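Local coordinates for Pre-mRNA splicing helicase-like protein (Chaetomium thermophilum, PDB 4RVQ) that takes part in pre-mRNA splicing as the spliceosomal helicase Brr2, whose noncanonical PWI domain, the part in this crystal, probably serves binding to protein or RNA, at residues 17-22 with 94-99; 11-16 with 123-128; 22-27 with 83-88. All blocks are in the same frame, centred on the assembly; numbering follows the deposited sequence.

Interaction 1 of 3, residues 17-22 with 94-99. With EDO (1,2-ethanediol), chain F; EDO (1,2-ethanediol), chain G.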
loop_
_atom_site.group_PDB
_atom_site.type_symbol
_atom_site.label_atom_id
_atom_site.label_comp_id
_atom_site.label_asym_id
_atom_site.label_seq_id
_atom_site.Cartn_x
_atom_site.Cartn_y
_atom_site.Cartn_z
ATOM N N ARG A 17 0.688 -11.693 1.487
ATOM C CA ARG A 17 1.647 -12.135 2.508
ATOM C C ARG A 17 2.930 -11.313 2.510
ATOM O O ARG A 17 3.692 -11.382 3.484
ATOM C CB ARG A 17 1.970 -13.615 2.346
ATOM C CG ARG A 17 2.846 -13.969 1.172
ATOM C CD ARG A 17 2.918 -15.499 1.008
ATOM N NE ARG A 17 3.817 -16.086 1.975
ATOM C CZ ARG A 17 3.981 -17.376 2.248
ATOM N NH1 ARG A 17 3.262 -18.363 1.678
ATOM N NH2 ARG A 17 4.884 -17.654 3.166
ATOM N N GLU A 18 3.180 -10.563 1.446
ATOM C CA GLU A 18 4.382 -9.745 1.361
ATOM C C GLU A 18 4.254 -8.471 2.183
ATOM O O GLU A 18 5.263 -7.863 2.508
ATOM C CB GLU A 18 4.705 -9.393 -0.086
ATOM C CG GLU A 18 4.946 -10.594 -0.948
ATOM C CD GLU A 18 5.417 -10.199 -2.319
ATOM O OE1 GLU A 18 6.567 -9.692 -2.420
ATOM O OE2 GLU A 18 4.657 -10.359 -3.320
ATOM N N ILE A 19 3.046 -8.021 2.460
ATOM C CA ILE A 19 2.836 -6.709 3.066
ATOM C C ILE A 19 2.895 -6.800 4.580
ATOM O O ILE A 19 1.883 -6.870 5.252
ATOM C CB ILE A 19 1.575 -6.019 2.527
ATOM C CG1 ILE A 19 1.671 -5.923 0.978
ATOM C CG2 ILE A 19 1.432 -4.614 3.139
ATOM C CD1 ILE A 19 0.563 -5.210 0.303
ATOM N N ASP A 20 4.120 -6.880 5.091
ATOM C CA ASP A 20 4.383 -6.820 6.507
ATOM C C ASP A 20 4.204 -5.382 6.988
ATOM O O ASP A 20 3.930 -4.436 6.216
ATOM C CB ASP A 20 5.788 -7.348 6.806
ATOM C CG ASP A 20 6.835 -6.553 6.093
ATOM O OD1 ASP A 20 6.969 -6.772 4.885
ATOM O OD2 ASP A 20 7.501 -5.674 6.733
ATOM N N ALA A 21 4.373 -5.175 8.302
ATOM C CA ALA A 21 4.186 -3.881 8.934
ATOM C C ALA A 21 5.067 -2.775 8.358
ATOM O O ALA A 21 4.703 -1.598 8.499
ATOM C CB ALA A 21 4.489 -4.014 10.420
ATOM N N TYR A 22 6.198 -3.129 7.738
ATOM C CA TYR A 22 7.153 -2.162 7.221
ATOM C C TYR A 22 7.287 -2.225 5.692
ATOM O O TYR A 22 8.174 -1.573 5.159
ATOM C CB TYR A 22 8.523 -2.383 7.871
ATOM C CG TYR A 22 8.513 -2.188 9.359
ATOM C CD1 TYR A 22 8.692 -0.946 9.904
ATOM C CD2 TYR A 22 8.310 -3.253 10.225
ATOM C CE1 TYR A 22 8.703 -0.754 11.284
ATOM C CE2 TYR A 22 8.326 -3.104 11.586
ATOM C CZ TYR A 22 8.497 -1.857 12.124
ATOM O OH TYR A 22 8.523 -1.632 13.477
ATOM N N TRP A 94 -4.940 -1.503 4.128
ATOM C CA TRP A 94 -5.516 -2.434 5.060
ATOM C C TRP A 94 -4.529 -3.430 5.607
ATOM O O TRP A 94 -4.579 -3.775 6.797
ATOM C CB TRP A 94 -6.738 -3.129 4.446
ATOM C CG TRP A 94 -7.905 -2.190 4.351
ATOM C CD1 TRP A 94 -8.365 -1.531 3.258
ATOM C CD2 TRP A 94 -8.765 -1.831 5.415
ATOM N NE1 TRP A 94 -9.447 -0.793 3.575
ATOM C CE2 TRP A 94 -9.729 -0.941 4.901
ATOM C CE3 TRP A 94 -8.829 -2.178 6.762
ATOM C CZ2 TRP A 94 -10.722 -0.405 5.687
ATOM C CZ3 TRP A 94 -9.827 -1.639 7.550
ATOM C CH2 TRP A 94 -10.748 -0.741 7.021
ATOM N N LEU A 95 -3.669 -3.994 4.774
ATOM C CA LEU A 95 -2.723 -4.968 5.249
ATOM C C LEU A 95 -1.628 -4.367 6.119
ATOM O O LEU A 95 -1.124 -5.046 7.017
ATOM C CB LEU A 95 -2.129 -5.795 4.127
ATOM C CG LEU A 95 -3.109 -6.676 3.360
ATOM C CD1 LEU A 95 -2.474 -7.267 2.140
ATOM C CD2 LEU A 95 -3.731 -7.710 4.285
ATOM N N THR A 96 -1.247 -3.111 5.873
ATOM C CA THR A 96 -0.316 -2.443 6.773
ATOM C C THR A 96 -0.961 -2.322 8.163
ATOM O O THR A 96 -0.347 -2.602 9.196
ATOM C CB THR A 96 0.118 -1.086 6.233
ATOM O OG1 THR A 96 0.813 -1.289 4.994
ATOM C CG2 THR A 96 1.022 -0.377 7.196
ATOM N N ARG A 97 -2.208 -1.850 8.204
ATOM C CA ARG A 97 -2.917 -1.720 9.447
ATOM C C ARG A 97 -3.050 -3.078 10.141
ATOM O O ARG A 97 -2.803 -3.208 11.351
ATOM C CB ARG A 97 -4.290 -1.090 9.223
ATOM C CG ARG A 97 -4.976 -0.748 10.515
ATOM C CD ARG A 97 -6.369 -0.127 10.297
ATOM N NE ARG A 97 -7.080 -0.085 11.564
ATOM C CZ ARG A 97 -8.397 -0.049 11.697
ATOM N NH1 ARG A 97 -9.155 0.058 10.638
ATOM N NH2 ARG A 97 -8.950 -0.126 12.896
ATOM N N LEU A 98 -3.466 -4.082 9.407
ATOM C CA LEU A 98 -3.649 -5.413 9.988
ATOM C C LEU A 98 -2.337 -5.970 10.518
ATOM O O LEU A 98 -2.290 -6.553 11.621
ATOM C CB LEU A 98 -4.318 -6.355 8.981
ATOM C CG LEU A 98 -4.662 -7.760 9.477
ATOM C CD1 LEU A 98 -5.558 -7.738 10.688
ATOM C CD2 LEU A 98 -5.290 -8.548 8.347
ATOM N N ALA A 99 -1.262 -5.811 9.760
ATOM C CA ALA A 99 0.038 -6.343 10.195
ATOM C C ALA A 99 0.488 -5.720 11.497
ATOM O O ALA A 99 1.274 -6.319 12.233
ATOM C CB ALA A 99 1.093 -6.132 9.128
HETATM C C1 EDO F . -8.026 1.547 7.111
HETATM O O1 EDO F . -8.478 1.812 8.419
HETATM C C2 EDO F . -8.650 2.539 6.145
HETATM O O2 EDO F . -8.099 3.828 6.447
HETATM C C1 EDO G . -9.912 2.579 1.284
HETATM O O1 EDO G . -10.579 1.946 2.384
HETATM C C2 EDO G . -8.487 2.041 1.212
HETATM O O2 EDO G . -7.974 2.166 -0.117
HETATM O O HOH W 1 3.510 -1.779 5.146
#
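The hydroxyl oxygen of T96 has two hydrogen-bond partners, a water and V92 O, one turn back in its own helix. The water donates to T96 OG1 over 2.7 Å and to the carbonyl oxygen D20 O over 2.9 Å, so it bridges the two segments. The direct contacts are van der Waals packing. I19 and L95 cross at about a right angle, with I19 CG2 lying 3.9 Å from L95 CB. A21 CB meets A99 CB at 4.2 Å, and the same A99 methyl comes within 3.5 Å of A21 N. D20 braces the turn before the next helix: D20 OD2 accepts from Y22 N at 3.0 Å, an Asx turn, and D20 OD1 forms a salt bridge with R26. On another side of helix 89-99, W94 packs on M114 and L119. Two ethanediols, probably from the crystallisation liquor, also meet its indole. One lies with C1 over a face of the ring; the other accepts from W94 NE1 at its O1, 3.2 Å away. An alanine in place of W94 would probably open a gap beside M114 and L119 and leave both diols without their indole partner. Segment 17-22 lies against one side of helix 89-99. W94 and R97 reach helix 104-116, and L95 and L98 meet helix 120-127.

Interaction 2 of 3, residues 11-16 with 123-128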
loop_
_atom_site.group_PDB
_atom_site.type_symbol
_atom_site.label_atom_id
_atom_site.label_comp_id
_atom_site.label_asym_id
_atom_site.label_seq_id
_atom_site.Cartn_x
_atom_site.Cartn_y
_atom_site.Cartn_z
ATOM N N LYS A 11 4.734 -5.511 -12.875
ATOM C CA LYS A 11 5.630 -4.923 -11.874
ATOM C C LYS A 11 4.878 -4.458 -10.640
ATOM O O LYS A 11 5.489 -4.232 -9.568
ATOM C CB LYS A 11 6.436 -3.777 -12.498
ATOM C CG LYS A 11 5.629 -2.504 -12.852
ATOM C CD LYS A 11 6.492 -1.398 -13.548
ATOM C CE LYS A 11 6.593 -1.634 -15.046
ATOM N NZ LYS A 11 5.277 -1.402 -15.739
ATOM N N ASN A 12 3.570 -4.309 -10.748
ATOM C CA ASN A 12 2.811 -3.824 -9.620
ATOM C C ASN A 12 2.300 -4.911 -8.719
ATOM O O ASN A 12 1.745 -4.586 -7.659
ATOM C CB ASN A 12 1.647 -3.001 -10.108
ATOM C CG ASN A 12 2.072 -1.762 -10.864
ATOM O OD1 ASN A 12 3.108 -1.169 -10.590
ATOM N ND2 ASN A 12 1.270 -1.356 -11.794
ATOM N N TYR A 13 2.461 -6.171 -9.084
ATOM C CA TYR A 13 1.844 -7.235 -8.292
ATOM C C TYR A 13 2.579 -7.405 -6.962
ATOM O O TYR A 13 3.805 -7.488 -6.950
ATOM C CB TYR A 13 1.777 -8.585 -9.053
ATOM C CG TYR A 13 1.022 -9.580 -8.218
ATOM C CD1 TYR A 13 -0.346 -9.502 -8.088
ATOM C CD2 TYR A 13 1.690 -10.556 -7.474
ATOM C CE1 TYR A 13 -1.036 -10.376 -7.267
ATOM C CE2 TYR A 13 1.009 -11.400 -6.658
ATOM C CZ TYR A 13 -0.336 -11.314 -6.536
ATOM O OH TYR A 13 -1.001 -12.194 -5.709
ATOM N N VAL A 14 1.818 -7.499 -5.882
ATOM C CA VAL A 14 2.368 -7.791 -4.551
ATOM C C VAL A 14 1.353 -8.665 -3.859
ATOM O O VAL A 14 0.173 -8.321 -3.757
ATOM C CB VAL A 14 2.652 -6.502 -3.742
ATOM C CG1 VAL A 14 1.494 -5.581 -3.627
ATOM C CG2 VAL A 14 3.194 -6.869 -2.375
ATOM N N HIS A 15 1.794 -9.830 -3.419
ATOM C CA HIS A 15 0.901 -10.758 -2.742
ATOM C C HIS A 15 0.618 -10.250 -1.314
ATOM O O HIS A 15 1.477 -9.653 -0.680
ATOM C CB HIS A 15 1.498 -12.167 -2.681
ATOM C CG HIS A 15 0.527 -13.188 -2.210
ATOM N ND1 HIS A 15 0.376 -13.527 -0.881
ATOM C CD2 HIS A 15 -0.334 -13.962 -2.912
ATOM C CE1 HIS A 15 -0.552 -14.464 -0.791
ATOM N NE2 HIS A 15 -0.999 -14.741 -2.008
ATOM N N ALA A 16 -0.573 -10.541 -0.801
ATOM C CA ALA A 16 -0.939 -10.101 0.539
ATOM C C ALA A 16 0.117 -10.499 1.589
ATOM O O ALA A 16 0.377 -9.740 2.517
ATOM C CB ALA A 16 -2.292 -10.663 0.924
ATOM N N LEU A 123 -8.338 -10.970 2.251
ATOM C CA LEU A 123 -8.237 -11.897 3.358
ATOM C C LEU A 123 -8.039 -13.332 2.886
ATOM O O LEU A 123 -7.287 -14.087 3.493
ATOM C CB LEU A 123 -9.445 -11.785 4.272
ATOM C CG LEU A 123 -9.552 -10.443 4.978
ATOM C CD1 LEU A 123 -10.890 -10.340 5.719
ATOM C CD2 LEU A 123 -8.353 -10.198 5.928
ATOM N N ASP A 124 -8.717 -13.722 1.789
ATOM C CA ASP A 124 -8.502 -15.042 1.229
ATOM C C ASP A 124 -7.077 -15.207 0.765
ATOM O O ASP A 124 -6.456 -16.260 0.955
ATOM C CB ASP A 124 -9.423 -15.266 0.035
ATOM C CG ASP A 124 -10.853 -15.560 0.415
ATOM O OD1 ASP A 124 -11.168 -15.845 1.575
ATOM O OD2 ASP A 124 -11.706 -15.549 -0.504
ATOM N N GLU A 125 -6.513 -14.174 0.161
ATOM C CA GLU A 125 -5.123 -14.235 -0.262
ATOM C C GLU A 125 -4.207 -14.390 0.963
ATOM O O GLU A 125 -3.261 -15.187 0.972
ATOM C CB GLU A 125 -4.785 -12.940 -0.995
ATOM C CG GLU A 125 -4.007 -13.112 -2.161
ATOM C CD GLU A 125 -3.622 -11.895 -2.935
ATOM O OE1 GLU A 125 -4.116 -11.754 -4.062
ATOM O OE2 GLU A 125 -2.747 -11.164 -2.569
ATOM N N LEU A 126 -4.464 -13.593 1.999
ATOM C CA LEU A 126 -3.576 -13.570 3.163
ATOM C C LEU A 126 -3.603 -14.897 3.913
ATOM O O LEU A 126 -2.560 -15.442 4.249
ATOM C CB LEU A 126 -3.995 -12.443 4.097
ATOM C CG LEU A 126 -3.149 -12.261 5.340
ATOM C CD1 LEU A 126 -1.728 -11.910 4.938
ATOM C CD2 LEU A 126 -3.746 -11.210 6.232
ATOM N N TYR A 127 -4.802 -15.394 4.185
ATOM C CA TYR A 127 -4.996 -16.524 5.066
ATOM C C TYR A 127 -5.207 -17.852 4.354
ATOM O O TYR A 127 -5.114 -18.923 4.969
ATOM C CB TYR A 127 -6.174 -16.258 6.020
ATOM C CG TYR A 127 -5.970 -15.102 6.975
ATOM C CD1 TYR A 127 -4.771 -14.919 7.648
ATOM C CD2 TYR A 127 -6.975 -14.190 7.211
ATOM C CE1 TYR A 127 -4.601 -13.893 8.553
ATOM C CE2 TYR A 127 -6.803 -13.146 8.112
ATOM C CZ TYR A 127 -5.601 -12.998 8.772
ATOM O OH TYR A 127 -5.427 -11.974 9.668
ATOM N N GLY A 128 -5.489 -17.814 3.068
ATOM C CA GLY A 128 -5.812 -18.991 2.277
ATOM C C GLY A 128 -7.291 -19.301 2.308
ATOM O O GLY A 128 -8.031 -18.811 3.149
#
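E125 and A16 make the direct polar bond of this contact. A16 N donates to E125 OE2 at 2.9 Å, with an angle of 151° at the hydrogen, and meets the oxygen nearly along its C-O axis. K91 forms a salt bridge with the same oxygen, so E125 OE2 is held by a backbone N-H and a lysine together. K91 also bonds to V14 O, which ties the lysine to the same piece of loop. The second kind of contact is packing of the glutamate against the H15 ring. The two side chains slide past each other in opposite directions, with ring and carboxylate planes 21° apart. E125 OE2 lies 3.7 Å above the H15 ring plane, displaced toward the rim. The stem of the glutamate lies close too, with E125 CG 3.4 Å from H15 NE2. H15 CG stands anti to its backbone N (chi1 -170°), which carries the ring toward E125. The ring is further fixed by R17 N, which bonds to H15 ND1. Apolar packing supplies the rest. A16 CB meets L126 CB at 4.0 Å, and L126 CD1 comes within 3.9 Å of A16 O. L95 of helix 89-99 touches both A16 and L126. The arrangement belongs to the all-helical, noncanonical PWI domain: an irregular N-terminal arm is fastened to the final modelled helix, 120-127.

Interaction 3 of 3, residues 22-27 with 83-88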
loop_
_atom_site.group_PDB
_atom_site.type_symbol
_atom_site.label_atom_id
_atom_site.label_comp_id
_atom_site.label_asym_id
_atom_site.label_seq_id
_atom_site.Cartn_x
_atom_site.Cartn_y
_atom_site.Cartn_z
ATOM N N TYR A 22 6.198 -3.129 7.738
ATOM C CA TYR A 22 7.153 -2.162 7.221
ATOM C C TYR A 22 7.287 -2.225 5.692
ATOM O O TYR A 22 8.174 -1.573 5.159
ATOM C CB TYR A 22 8.523 -2.383 7.871
ATOM C CG TYR A 22 8.513 -2.188 9.359
ATOM C CD1 TYR A 22 8.692 -0.946 9.904
ATOM C CD2 TYR A 22 8.310 -3.253 10.225
ATOM C CE1 TYR A 22 8.703 -0.754 11.284
ATOM C CE2 TYR A 22 8.326 -3.104 11.586
ATOM C CZ TYR A 22 8.497 -1.857 12.124
ATOM O OH TYR A 22 8.523 -1.632 13.477
ATOM N N TRP A 23 6.429 -2.963 4.990
ATOM C CA TRP A 23 6.585 -3.094 3.547
ATOM C C TRP A 23 6.568 -1.743 2.857
ATOM O O TRP A 23 7.418 -1.451 2.019
ATOM C CB TRP A 23 5.454 -3.994 3.020
ATOM C CG TRP A 23 5.499 -4.219 1.501
ATOM C CD1 TRP A 23 6.164 -5.231 0.850
ATOM C CD2 TRP A 23 4.926 -3.394 0.484
ATOM N NE1 TRP A 23 6.000 -5.102 -0.510
ATOM C CE2 TRP A 23 5.260 -3.970 -0.763
ATOM C CE3 TRP A 23 4.154 -2.241 0.492
ATOM C CZ2 TRP A 23 4.829 -3.437 -1.978
ATOM C CZ3 TRP A 23 3.730 -1.702 -0.735
ATOM C CH2 TRP A 23 4.080 -2.299 -1.932
ATOM N N LEU A 24 5.586 -0.909 3.198
ATOM C CA LEU A 24 5.462 0.388 2.537
ATOM C C LEU A 24 6.690 1.243 2.816
ATOM O O LEU A 24 7.267 1.874 1.915
ATOM C CB LEU A 24 4.181 1.079 2.954
ATOM C CG LEU A 24 3.990 2.488 2.393
ATOM C CD1 LEU A 24 4.006 2.508 0.864
ATOM C CD2 LEU A 24 2.739 3.111 2.936
ATOM N N GLN A 25 7.090 1.315 4.099
ATOM C CA GLN A 25 8.252 2.086 4.485
ATOM C C GLN A 25 9.484 1.629 3.727
ATOM O O GLN A 25 10.324 2.450 3.329
ATOM C CB GLN A 25 8.433 2.005 5.995
ATOM C CG GLN A 25 9.511 2.946 6.465
ATOM C CD GLN A 25 9.601 3.083 7.970
ATOM O OE1 GLN A 25 8.658 2.782 8.686
ATOM N NE2 GLN A 25 10.729 3.559 8.435
ATOM N N ARG A 26 9.644 0.316 3.520
ATOM C CA ARG A 26 10.792 -0.186 2.757
ATOM C C ARG A 26 10.728 0.214 1.313
ATOM O O ARG A 26 11.759 0.539 0.727
ATOM C CB ARG A 26 10.947 -1.695 2.785
ATOM C CG ARG A 26 11.418 -2.235 4.060
ATOM C CD ARG A 26 11.886 -3.698 3.926
ATOM N NE ARG A 26 10.871 -4.587 3.363
ATOM C CZ ARG A 26 9.825 -5.073 4.027
ATOM N NH1 ARG A 26 9.637 -4.797 5.310
ATOM N NH2 ARG A 26 8.948 -5.846 3.404
ATOM N N GLN A 27 9.535 0.235 0.717
ATOM C CA GLN A 27 9.482 0.679 -0.677
ATOM C C GLN A 27 9.875 2.142 -0.769
ATOM O O GLN A 27 10.605 2.541 -1.675
ATOM C CB GLN A 27 8.098 0.505 -1.281
ATOM C CG GLN A 27 7.451 -0.823 -1.080
ATOM C CD GLN A 27 8.421 -1.979 -1.273
ATOM O OE1 GLN A 27 8.969 -2.148 -2.367
ATOM N NE2 GLN A 27 8.628 -2.789 -0.227
ATOM N N GLN A 83 2.244 4.751 -9.000
ATOM C CA GLN A 83 1.153 3.940 -9.620
ATOM C C GLN A 83 1.048 2.599 -8.941
ATOM O O GLN A 83 -0.042 2.112 -8.757
ATOM C CB GLN A 83 1.230 3.662 -11.166
ATOM C CG GLN A 83 0.020 2.705 -11.792
ATOM C CD GLN A 83 0.001 2.578 -13.384
ATOM O OE1 GLN A 83 0.865 3.177 -14.039
ATOM N NE2 GLN A 83 -0.963 1.741 -14.008
ATOM N N LYS A 84 2.174 1.980 -8.594
ATOM C CA LYS A 84 2.107 0.697 -7.895
ATOM C C LYS A 84 1.302 0.812 -6.594
ATOM O O LYS A 84 0.500 -0.057 -6.252
ATOM C CB LYS A 84 3.516 0.180 -7.602
ATOM C CG LYS A 84 3.563 -1.126 -6.852
ATOM C CD LYS A 84 4.952 -1.720 -6.810
ATOM C CE LYS A 84 5.045 -3.009 -6.093
ATOM N NZ LYS A 84 6.486 -3.335 -5.911
ATOM N N LEU A 85 1.544 1.893 -5.853
ATOM C CA LEU A 85 0.834 2.081 -4.605
ATOM C C LEU A 85 -0.664 2.308 -4.835
ATOM O O LEU A 85 -1.521 1.756 -4.174
ATOM C CB LEU A 85 1.446 3.241 -3.809
ATOM C CG LEU A 85 2.900 2.993 -3.365
ATOM C CD1 LEU A 85 3.379 4.205 -2.569
ATOM C CD2 LEU A 85 3.075 1.700 -2.570
ATOM N N ILE A 86 -0.978 3.135 -5.840
ATOM C CA ILE A 86 -2.378 3.406 -6.142
ATOM C C ILE A 86 -3.118 2.149 -6.625
ATOM O O ILE A 86 -4.227 1.857 -6.185
ATOM C CB ILE A 86 -2.505 4.537 -7.176
ATOM C CG1 ILE A 86 -1.969 5.831 -6.570
ATOM C CG2 ILE A 86 -3.938 4.703 -7.610
ATOM C CD1 ILE A 86 -1.952 6.998 -7.548
ATOM N N GLU A 87 -2.497 1.370 -7.503
ATOM C CA GLU A 87 -3.105 0.130 -7.988
ATOM C C GLU A 87 -3.410 -0.825 -6.837
ATOM O O GLU A 87 -4.346 -1.606 -6.909
ATOM C CB GLU A 87 -2.186 -0.566 -8.988
ATOM C CG GLU A 87 -1.966 0.190 -10.320
ATOM C CD GLU A 87 -3.153 0.176 -11.241
ATOM O OE1 GLU A 87 -4.197 -0.377 -10.885
ATOM O OE2 GLU A 87 -3.010 0.758 -12.355
ATOM N N ASN A 88 -2.580 -0.776 -5.800
ATOM C CA ASN A 88 -2.700 -1.622 -4.617
ATOM C C ASN A 88 -3.212 -0.878 -3.401
ATOM O O ASN A 88 -2.941 -1.314 -2.281
ATOM C CB ASN A 88 -1.335 -2.253 -4.328
ATOM C CG ASN A 88 -0.932 -3.261 -5.377
ATOM O OD1 ASN A 88 -1.582 -4.304 -5.507
ATOM N ND2 ASN A 88 0.092 -2.960 -6.121
HETATM O O HOH W 2 7.611 -1.402 -4.591
#
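Two antiparallel helices of the domain core, 23-29 and 79-87, meet here through side chains alone. The axes of segments 23-27 and 83-87 run at 162° to each other and approach no closer than 12.5 Å. Side chains from both helices bridge that distance. The closest approach is between L24 and L85, which cross at about a right angle, with L24 CD1 lying 3.6 Å from L85 CD2. L85 CD2 also meets the indole of W23, at 3.9 Å from W23 CZ3. W23 CG stands anti to its backbone N (chi1 -180°), which carries the indole toward L85. K84 is extended beyond CG and brings its CE to the edge of the same indole, near the ring plane, 4.1 Å from W23 CZ2. This is a piece of the helical core of the noncanonical PWI domain. Around it, L24 also packs on T42 and L46 of helix 35-50. V92 of helix 89-99 touches both W23 and L24, and L70 of helix 63-73 touches L85. The polar contacts of Q27 are uncertain, because this residue has a second conformer. In one conformer a water joins K84 NZ to Q27 OE1, which also bonds to R30, and Q27 NE2 donates to W23 O. At the end of helix 79-87, K84 O takes two bonds from N88, which reach it from opposite faces of its plane. One comes from N88 N at 3.2 Å, the other from N88 ND2 at 2.9 Å. N88 ND2 also bonds to N12 O of the N-terminal arm.

How the interactions relate
All three contacts lie in one helical domain and are nested along the chain. Interaction 2 closes the longest loop, interaction 1 lies inside it, and interaction 3 lies inside both. The centres of interactions 1 and 2 are about 10 Å apart, as are those of 1 and 3; those of 2 and 3 are about 13 Å apart. Residues 11-27 supply one side of each contact in turn, meeting helices 120-127, 89-99 and 79-87. The last two helices follow each other directly in the chain. L95 packs on A16 to join interactions 1 and 2, while D20 and R26 join 1 and 3. Residues 11-27 thus contact three separate helices of the PWI domain.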